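Local coordinates for apical membrane antigen 1-like protein, soluble form (PDB 3ZLE) that probably takes part in host cell invasion by Toxoplasma sporozoites, as a member of the AMA1 family of apicomplexan surface proteins, at residues 28-33 and 267-272; 143-148 and 203-208. All coordinates share one frame; numbering follows the deposited sequence.

Contact 1. Residues 28-33 and 267-272; sequences HGSGIF and ASDAPT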
loop_
_atom_site.group_PDB
_atom_site.type_symbol
_atom_site.label_atom_id
_atom_site.label_comp_id
_atom_site.label_asym_id
_atom_site.label_seq_id
_atom_site.Cartn_x
_atom_site.Cartn_y
_atom_site.Cartn_z
ATOM N N HIS A 28 -7.266 -6.552 -1.308
ATOM C CA HIS A 28 -6.879 -5.784 -0.142
ATOM C C HIS A 28 -8.060 -5.449 0.794
ATOM O O HIS A 28 -7.996 -5.751 1.985
ATOM C CB HIS A 28 -6.111 -4.527 -0.562
ATOM C CG HIS A 28 -5.556 -3.732 0.571
ATOM N ND1 HIS A 28 -4.639 -4.240 1.472
ATOM C CD2 HIS A 28 -5.822 -2.454 0.969
ATOM C CE1 HIS A 28 -4.357 -3.302 2.366
ATOM N NE2 HIS A 28 -5.049 -2.204 2.067
ATOM N N GLY A 29 -9.118 -4.838 0.240
ATOM C CA GLY A 29 -10.424 -4.714 0.925
ATOM C C GLY A 29 -10.479 -3.659 2.030
ATOM O O GLY A 29 -11.421 -3.608 2.822
ATOM N N SER A 30 -9.504 -2.769 2.038
ATOM C CA SER A 30 -9.447 -1.736 3.056
ATOM C C SER A 30 -8.695 -0.542 2.517
ATOM O O SER A 30 -8.325 -0.531 1.360
ATOM C CB SER A 30 -8.832 -2.271 4.320
ATOM O OG SER A 30 -9.076 -1.384 5.393
ATOM N N GLY A 31 -8.623 0.537 3.297
ATOM C CA GLY A 31 -7.905 1.721 2.848
ATOM C C GLY A 31 -6.419 1.413 2.671
ATOM O O GLY A 31 -5.892 0.432 3.249
ATOM N N ILE A 32 -5.741 2.267 1.901
ATOM C CA ILE A 32 -4.322 2.067 1.558
ATOM C C ILE A 32 -3.510 3.216 2.140
ATOM O O ILE A 32 -2.664 3.000 3.026
ATOM C CB ILE A 32 -4.131 1.992 0.031
ATOM C CG1 ILE A 32 -4.990 0.843 -0.548
ATOM C CG2 ILE A 32 -2.663 1.823 -0.321
ATOM C CD1 ILE A 32 -5.234 0.947 -2.033
ATOM N N PHE A 33 -3.895 4.454 1.804
ATOM C CA PHE A 33 -3.189 5.646 2.358
ATOM C C PHE A 33 -3.305 5.637 3.876
ATOM O O PHE A 33 -2.297 5.481 4.589
ATOM C CB PHE A 33 -3.723 6.953 1.750
ATOM C CG PHE A 33 -3.014 8.212 2.243
ATOM C CD1 PHE A 33 -1.756 8.589 1.717
ATOM C CD2 PHE A 33 -3.654 9.088 3.094
ATOM C CE1 PHE A 33 -1.111 9.744 2.143
ATOM C CE2 PHE A 33 -3.013 10.261 3.532
ATOM C CZ PHE A 33 -1.730 10.590 3.049
ATOM N N ALA A 267 -7.946 5.087 -2.279
ATOM C CA ALA A 267 -8.717 4.431 -1.206
ATOM C C ALA A 267 -8.103 4.808 0.136
ATOM O O ALA A 267 -6.924 4.593 0.360
ATOM C CB ALA A 267 -8.712 2.909 -1.365
ATOM N N SER A 268 -8.911 5.382 1.021
ATOM C CA SER A 268 -8.428 5.825 2.294
ATOM C C SER A 268 -9.578 5.848 3.291
ATOM O O SER A 268 -10.720 6.149 2.928
ATOM C CB SER A 268 -7.790 7.218 2.170
ATOM O OG SER A 268 -7.153 7.566 3.372
ATOM N N ASP A 269 -9.287 5.484 4.526
ATOM C CA ASP A 269 -10.312 5.442 5.582
ATOM C C ASP A 269 -10.218 6.621 6.555
ATOM O O ASP A 269 -10.719 6.538 7.688
ATOM C CB ASP A 269 -10.176 4.167 6.376
ATOM C CG ASP A 269 -10.251 2.937 5.518
ATOM O OD1 ASP A 269 -10.777 3.013 4.360
ATOM O OD2 ASP A 269 -9.761 1.886 6.000
ATOM N N ALA A 270 -9.457 7.650 6.191
ATOM C CA ALA A 270 -9.368 8.850 7.056
ATOM C C ALA A 270 -10.699 9.546 7.074
ATOM O O ALA A 270 -11.398 9.568 6.056
ATOM C CB ALA A 270 -8.288 9.807 6.575
ATOM N N PRO A 271 -11.079 10.092 8.246
ATOM C CA PRO A 271 -12.321 10.849 8.310
ATOM C C PRO A 271 -12.214 12.091 7.453
ATOM O O PRO A 271 -11.150 12.742 7.400
ATOM C CB PRO A 271 -12.456 11.214 9.801
ATOM C CG PRO A 271 -11.177 10.766 10.463
ATOM C CD PRO A 271 -10.574 9.730 9.579
ATOM N N THR A 272 -13.262 12.337 6.683
ATOM C CA THR A 272 -13.257 13.401 5.693
ATOM C C THR A 272 -13.888 14.655 6.280
ATOM O O THR A 272 -13.932 15.708 5.650
ATOM C CB THR A 272 -14.022 12.970 4.432
ATOM O OG1 THR A 272 -13.787 13.916 3.385
ATOM C CG2 THR A 272 -15.523 12.854 4.713
#

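Contact 2. Residues 143-148 and 203-208; sequences TYKYPF and SAFVAE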
loop_
_atom_site.group_PDB
_atom_site.type_symbol
_atom_site.label_atom_id
_atom_site.label_comp_id
_atom_site.label_asym_id
_atom_site.label_seq_id
_atom_site.Cartn_x
_atom_site.Cartn_y
_atom_site.Cartn_z
ATOM N N THR A 143 -8.500 -7.396 22.675
ATOM C CA THR A 143 -8.441 -8.260 21.453
ATOM C C THR A 143 -8.022 -7.471 20.187
ATOM O O THR A 143 -8.023 -8.015 19.062
ATOM C CB THR A 143 -9.807 -8.931 21.155
ATOM O OG1 THR A 143 -10.729 -7.952 20.650
ATOM C CG2 THR A 143 -10.392 -9.590 22.428
ATOM N N TYR A 144 -7.843 -6.165 20.357
ATOM C CA TYR A 144 -7.306 -5.287 19.306
ATOM C C TYR A 144 -6.052 -5.899 18.685
ATOM O O TYR A 144 -5.190 -6.394 19.400
ATOM C CB TYR A 144 -6.941 -3.930 19.920
ATOM C CG TYR A 144 -6.742 -2.824 18.910
ATOM C CD1 TYR A 144 -7.816 -2.106 18.434
ATOM C CD2 TYR A 144 -5.459 -2.445 18.495
ATOM C CE1 TYR A 144 -7.649 -1.079 17.526
ATOM C CE2 TYR A 144 -5.288 -1.454 17.562
ATOM C CZ TYR A 144 -6.391 -0.760 17.077
ATOM O OH TYR A 144 -6.239 0.275 16.155
ATOM N N LYS A 145 -5.921 -5.808 17.365
ATOM C CA LYS A 145 -4.665 -6.208 16.698
ATOM C C LYS A 145 -3.835 -5.017 16.198
ATOM O O LYS A 145 -4.263 -4.286 15.300
ATOM C CB LYS A 145 -4.960 -7.133 15.529
ATOM C CG LYS A 145 -5.830 -8.321 15.871
ATOM C CD LYS A 145 -5.005 -9.411 16.483
ATOM C CE LYS A 145 -5.768 -10.729 16.401
ATOM N NZ LYS A 145 -5.337 -11.588 17.523
ATOM N N TYR A 146 -2.589 -4.945 16.666
ATOM C CA TYR A 146 -1.579 -4.007 16.147
ATOM C C TYR A 146 -1.211 -4.237 14.681
ATOM O O TYR A 146 -1.283 -5.369 14.189
ATOM C CB TYR A 146 -0.303 -4.116 16.974
ATOM C CG TYR A 146 -0.482 -3.820 18.449
ATOM C CD1 TYR A 146 -1.035 -2.602 18.895
ATOM C CD2 TYR A 146 -0.036 -4.728 19.412
ATOM C CE1 TYR A 146 -1.060 -2.279 20.269
ATOM C CE2 TYR A 146 -0.068 -4.413 20.772
ATOM C CZ TYR A 146 -0.597 -3.213 21.205
ATOM O OH TYR A 146 -0.683 -2.960 22.600
ATOM N N PRO A 147 -0.851 -3.162 13.958
ATOM C CA PRO A 147 -0.243 -3.306 12.634
ATOM C C PRO A 147 1.260 -3.535 12.776
ATOM O O PRO A 147 1.815 -3.313 13.853
ATOM C CB PRO A 147 -0.465 -1.920 12.001
ATOM C CG PRO A 147 -0.431 -0.985 13.168
ATOM C CD PRO A 147 -1.127 -1.742 14.282
ATOM N N PHE A 148 1.940 -3.768 11.658
ATOM C CA PHE A 148 3.384 -4.016 11.739
ATOM C C PHE A 148 4.124 -3.235 10.665
ATOM O O PHE A 148 3.542 -2.832 9.672
ATOM C CB PHE A 148 3.627 -5.512 11.542
ATOM C CG PHE A 148 3.369 -5.968 10.139
ATOM C CD1 PHE A 148 4.349 -5.834 9.161
ATOM C CD2 PHE A 148 2.103 -6.389 9.761
ATOM C CE1 PHE A 148 4.098 -6.252 7.850
ATOM C CE2 PHE A 148 1.822 -6.778 8.473
ATOM C CZ PHE A 148 2.816 -6.705 7.498
ATOM N N SER A 203 -1.409 -4.411 8.077
ATOM C CA SER A 203 -2.286 -4.770 9.193
ATOM C C SER A 203 -1.940 -6.167 9.643
ATOM O O SER A 203 -1.356 -6.937 8.897
ATOM C CB SER A 203 -3.751 -4.770 8.731
ATOM O OG SER A 203 -4.135 -6.090 8.427
ATOM N N ALA A 204 -2.429 -6.552 10.815
ATOM C CA ALA A 204 -2.040 -7.842 11.348
ATOM C C ALA A 204 -2.793 -8.909 10.574
ATOM O O ALA A 204 -2.461 -10.081 10.628
ATOM C CB ALA A 204 -2.361 -7.924 12.834
ATOM N N PHE A 205 -3.768 -8.480 9.772
ATOM C CA PHE A 205 -4.621 -9.426 9.119
ATOM C C PHE A 205 -4.031 -9.970 7.831
ATOM O O PHE A 205 -4.462 -11.023 7.330
ATOM C CB PHE A 205 -6.039 -8.845 8.929
ATOM C CG PHE A 205 -6.774 -8.623 10.240
ATOM C CD1 PHE A 205 -7.388 -9.688 10.894
ATOM C CD2 PHE A 205 -6.652 -7.417 10.915
ATOM C CE1 PHE A 205 -7.918 -9.539 12.168
ATOM C CE2 PHE A 205 -7.275 -7.225 12.148
ATOM C CZ PHE A 205 -7.899 -8.298 12.773
ATOM N N VAL A 206 -2.897 -9.392 7.428
ATOM C CA VAL A 206 -2.031 -10.047 6.453
ATOM C C VAL A 206 -1.794 -11.450 6.944
ATOM O O VAL A 206 -1.707 -12.334 6.169
ATOM C CB VAL A 206 -0.680 -9.268 6.272
ATOM C CG1 VAL A 206 0.321 -10.040 5.402
ATOM C CG2 VAL A 206 -0.940 -7.931 5.647
ATOM N N ALA A 207 -1.714 -11.670 8.251
ATOM C CA ALA A 207 -1.359 -13.002 8.708
ATOM C C ALA A 207 -2.491 -14.033 8.652
ATOM O O ALA A 207 -2.243 -15.237 8.735
ATOM C CB ALA A 207 -0.736 -12.964 10.093
ATOM N N GLU A 208 -3.709 -13.556 8.432
ATOM C CA GLU A 208 -4.913 -14.323 8.722
ATOM C C GLU A 208 -5.140 -15.349 7.640
ATOM O O GLU A 208 -5.191 -15.019 6.488
ATOM C CB GLU A 208 -6.128 -13.402 8.798
ATOM C CG GLU A 208 -7.309 -14.048 9.485
ATOM C CD GLU A 208 -8.358 -13.057 9.924
ATOM O OE1 GLU A 208 -9.008 -12.443 9.043
ATOM O OE2 GLU A 208 -8.611 -12.981 11.148
HETATM O O HOH W 1 -3.935 -4.750 12.406
#

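Contact 1. Residues 28-33 and 267-272
Gly31, Ile32 and Phe33 turn three consecutive backbone N-H groups toward residues 267-269, and the contact shows how two irregular loops can be joined without a sheet. Two of the three converge on one acceptor. Ile32 N donates to Ala267 O at 3.0 Å in a nearly straight bond (165°), reaching the oxygen from above the carbonyl plane, while Phe33 N adds a weak bond to the same oxygen at 3.4 Å. The third N-H is taken by a carboxylate: Gly31 N lies 3.2 Å from Asp269 OD2, on its syn side but tilted out of the carboxylate plane. OD2 also accepts from Leu36 N, and OD1 meets Ser296 OG. Within 28-33, His28 NE2 donates nearly in its ring plane to Gly31 O at 3.0 Å, while ND1 is bonded to Cys50 N.

Apolar packing is lighter: Ile32 CD1 reaches the methyl of Ala267 at 4.0 Å. The polar Ser268 OG lies near the ring plane at the Phe33 edge, 3.8 Å from CD2, with a weak hydrogen bond to Val34 N. Gly31 lets the backbones come close, its CA 4.2 Å from Ser268 CA and facing the Asp269 carboxylate.

With two backbone N-H groups on OD2 and Ser296 OG bonded to OD1, the buried Asp269 is probably favoured as the anion, tying its loop before strand 303-308 to that after helix 24-27.

Contact 2. Residues 143-148 and 203-208
Pro147 and Ser203 bring the two backbones together, their CA atoms 4.3 Å apart, where residues 143-148 run into strand 148-151 and residues 203-208 leave strand 199-202. Beyond Ser203 the chain curls into a 3-10 turn over 204-207, started by an ST turn in which Ser203 OG accepts from Phe205 N; Gly48 O is a further hydrogen-bond partner of this hydroxyl. A water joins the diverging backbones, accepting from Ala204 N at 2.8 Å and lying 2.9 Å from Lys145 O.

The two strands are antiparallel neighbours in a five-stranded sheet, with Phe148 paired to Gly202 through the backbone, so the contact illustrates how packing can continue past the point where a strand pair opens.

At the sheet end, Phe148 lies with CG between its backbone N and carbonyl carbon (chi1 70°), which turns the ring edge to the 3-10 turn: CE2 meets Ser203 O near the ring plane at 3.2 Å and Val206 CG2 at 4.1 Å. Phe148 and Val206 both also touch Ala125 of helix 120-129. Farther out, the Ala204 methyl touches both Tyr146 O and Lys145 CB, the latter 3.8 Å away. The Lys145 chain, bent at chi2 (-82°), crosses the Phe205 side chain at about a right angle with CG 3.7 Å from CZ, and carries its NZ on to Tyr129 O.

In the fold
Contacts 1 and 2 lie within the same AMA1 family region but do not touch: their centres are 16 Å apart and their nearest atoms about 7 Å. Both segments of contact 2 fall in the 233 residues that separate the segments of contact 1, so contact 1 ties together distant parts of the sequence and contact 2 a much shorter span. Strand 43-45 is bonded to both. Arg44 offers its side chain to Asp269 O of contact 1 and its carbonyl to Tyr144 OH of contact 2, while Glu45 accepts from Lys145 N. The bound N-acetylglucosamine is remote, about 12 Å from the Tyr146 side chain.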